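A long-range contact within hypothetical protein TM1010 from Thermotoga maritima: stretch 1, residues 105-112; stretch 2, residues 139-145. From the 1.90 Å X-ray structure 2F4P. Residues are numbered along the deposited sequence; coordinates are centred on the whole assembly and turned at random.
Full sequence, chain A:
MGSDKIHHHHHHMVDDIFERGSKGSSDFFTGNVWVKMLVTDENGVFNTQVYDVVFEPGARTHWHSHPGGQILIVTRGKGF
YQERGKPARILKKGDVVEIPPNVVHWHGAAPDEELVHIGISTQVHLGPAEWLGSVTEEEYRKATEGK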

# COMPACT_ATOMS: atom_id res chain seq x y z
N HIS A 105 12.57 11.28 10.78
CA HIS A 105 12.95 9.86 10.80
C HIS A 105 13.79 9.53 9.56
O HIS A 105 13.93 10.36 8.64
CB HIS A 105 11.69 9.00 10.78
CG HIS A 105 10.97 9.09 9.48
ND1 HIS A 105 10.14 10.16 9.19
CD2 HIS A 105 11.05 8.35 8.36
CE1 HIS A 105 9.70 10.03 7.95
NE2 HIS A 105 10.24 8.95 7.43
N TRP A 106 14.39 8.37 9.57
CA TRP A 106 14.93 7.80 8.32
C TRP A 106 14.54 6.35 8.28
O TRP A 106 14.19 5.76 9.32
CB TRP A 106 16.45 7.95 8.24
CG TRP A 106 17.22 7.22 9.30
CD1 TRP A 106 17.54 7.69 10.53
CD2 TRP A 106 17.76 5.88 9.23
NE1 TRP A 106 18.26 6.76 11.22
CE2 TRP A 106 18.40 5.63 10.46
CE3 TRP A 106 17.80 4.89 8.24
CZ2 TRP A 106 19.08 4.42 10.74
CZ3 TRP A 106 18.45 3.69 8.51
CH2 TRP A 106 19.09 3.46 9.74
N HIS A 107 14.57 5.78 7.08
CA HIS A 107 14.47 4.33 6.96
C HIS A 107 15.42 3.83 5.88
O HIS A 107 15.86 4.59 5.03
CB HIS A 107 13.02 3.87 6.68
CG HIS A 107 12.30 4.63 5.60
ND1 HIS A 107 12.06 4.10 4.35
CD2 HIS A 107 11.75 5.86 5.60
CE1 HIS A 107 11.42 4.99 3.62
NE2 HIS A 107 11.23 6.08 4.35
N GLY A 108 15.69 2.54 5.90
CA GLY A 108 16.58 2.00 4.90
C GLY A 108 16.95 0.57 5.15
O GLY A 108 16.42 -0.08 6.03
N ALA A 109 17.90 0.09 4.36
CA ALA A 109 18.24 -1.31 4.41
C ALA A 109 19.17 -1.59 5.56
O ALA A 109 19.82 -0.69 6.11
CB ALA A 109 18.89 -1.73 3.11
N ALA A 110 19.25 -2.87 5.89
CA ALA A 110 20.31 -3.38 6.74
C ALA A 110 21.68 -3.29 6.03
O ALA A 110 21.75 -3.15 4.82
CB ALA A 110 20.01 -4.84 7.11
N PRO A 111 22.78 -3.35 6.80
CA PRO A 111 24.10 -3.30 6.17
C PRO A 111 24.37 -4.46 5.19
O PRO A 111 25.21 -4.33 4.29
CB PRO A 111 25.07 -3.40 7.36
CG PRO A 111 24.29 -3.16 8.57
CD PRO A 111 22.85 -3.38 8.27
N ASP A 112 23.67 -5.58 5.36
CA ASP A 112 24.01 -6.81 4.62
C ASP A 112 22.81 -7.50 4.00
O ASP A 112 22.88 -8.69 3.68
CB ASP A 112 24.74 -7.77 5.55
CG ASP A 112 23.93 -8.14 6.78
OD1 ASP A 112 22.75 -7.73 6.90
OD2 ASP A 112 24.50 -8.82 7.65
N GLU A 139 25.87 7.48 12.83
CA GLU A 139 24.47 7.27 13.16
C GLU A 139 24.05 5.90 12.63
O GLU A 139 23.45 5.12 13.37
CB GLU A 139 23.57 8.40 12.64
CG GLU A 139 23.74 9.71 13.43
CD GLU A 139 23.00 10.91 12.82
OE1 GLU A 139 22.71 10.90 11.62
OE2 GLU A 139 22.74 11.89 13.56
N TYR A 140 24.41 5.58 11.39
CA TYR A 140 23.95 4.31 10.77
C TYR A 140 24.58 3.11 11.47
O TYR A 140 23.89 2.15 11.83
CB TYR A 140 24.22 4.30 9.26
CG TYR A 140 23.72 3.06 8.54
CD1 TYR A 140 22.35 2.88 8.27
CD2 TYR A 140 24.60 2.07 8.13
CE1 TYR A 140 21.89 1.76 7.61
CE2 TYR A 140 24.16 0.94 7.48
CZ TYR A 140 22.80 0.79 7.22
OH TYR A 140 22.38 -0.33 6.57
N ARG A 141 25.89 3.15 11.67
CA ARG A 141 26.59 2.08 12.35
C ARG A 141 25.98 1.85 13.73
O ARG A 141 25.64 0.72 14.09
CB ARG A 141 28.08 2.42 12.46
CG ARG A 141 28.96 1.33 13.08
CD ARG A 141 30.40 1.81 13.19
NE ARG A 141 30.48 3.22 13.60
CZ ARG A 141 30.27 3.67 14.84
NH1 ARG A 141 29.97 2.84 15.83
NH2 ARG A 141 30.37 4.98 15.07
N LYS A 142 25.79 2.93 14.50
CA LYS A 142 25.26 2.78 15.86
C LYS A 142 23.85 2.22 15.84
O LYS A 142 23.49 1.42 16.69
CB LYS A 142 25.29 4.09 16.63
CG LYS A 142 26.64 4.50 17.12
CD LYS A 142 26.55 5.80 17.91
N ALA A 143 23.06 2.65 14.86
CA ALA A 143 21.72 2.14 14.67
C ALA A 143 21.67 0.67 14.28
O ALA A 143 20.75 -0.03 14.71
CB ALA A 143 20.96 3.00 13.64
N THR A 144 22.64 0.21 13.50
CA THR A 144 22.53 -1.09 12.83
C THR A 144 23.55 -2.15 13.23
O THR A 144 23.26 -3.34 13.13
CB THR A 144 22.63 -0.92 11.30
OG1 THR A 144 23.93 -0.43 10.95
CG2 THR A 144 21.58 0.02 10.80
N GLU A 145 24.75 -1.74 13.63
CA GLU A 145 25.83 -2.70 13.86
C GLU A 145 25.41 -3.76 14.88
O GLU A 145 24.89 -3.43 15.95
CB GLU A 145 27.11 -2.00 14.33

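A single hydrogen bond joins these two stretches, and it is a short one made by a side chain to backbone: the hydroxyl OH of Y140, at the tip of a side chain that leaves the helix, donates to the carbonyl O of A109 at 2.6 Å. The surrounding contact is otherwise apolar or merely close packing, so the phenol is its one polar anchor.

The backbones keep their distance. Strand 105-109 and helix 139-144 have axes that approach no closer than 11.5 Å and run at 72° to one another, too far apart for main chain to meet main chain; even the nearest CA atoms, those of A110 and T144, are 6.9 Å apart. Side chains therefore make the contact, the long ones of W106 and Y140 doing most of the reaching. Y140 suits this task well. Its CA-to-CB bond points sideways to the strand, yet with chi1 in the t well its ring reaches across, and its hydroxyl arrives where the strand gives way to loop. There Y140 OH also lies 3.1 Å from the backbone N of P111, but a proline nitrogen within the chain carries no hydrogen, so that approach is packing and not a bond.

From the other side, W106 points toward the helix and brings the long apolar rim of its indole to it. W106 CH2 lies 3.6 Å from CD1 of Y140, at the edge of the tyrosine ring. The two six-membered rings, with centroids 5.8 Å apart and planes at 53°, meet obliquely. Near the plane of the indole, W106 CZ2 meets CB of A143 at 3.7 Å; the small methyl of alanine, pointing toward the strand, gives a close apolar fit. CG2 of T144 sits near the same edge, 4.4 Å from W106 CH2. The indole nitrogen NE1 is satisfied elsewhere in the structure, so the tryptophan can bury itself here without leaving a polar group unpaired.

P111 closes the contact at its more exposed end. P111 CG is 4.2 Å from CE2 of Y140 and 3.6 Å from OG1 of T144, so the pyrrolidine ring covers both residues in part. Threonine suits this position because it has two kinds of branch: T144 OG1 donates a 2.7 Å hydrogen bond to the backbone O of Y140, one turn back in its own helix, while the methyl CG2 extends to the indole. That internal bond satisfies the hydroxyl beside an apolar ring. The helix ends here, and E145 is the first residue to leave helical geometry.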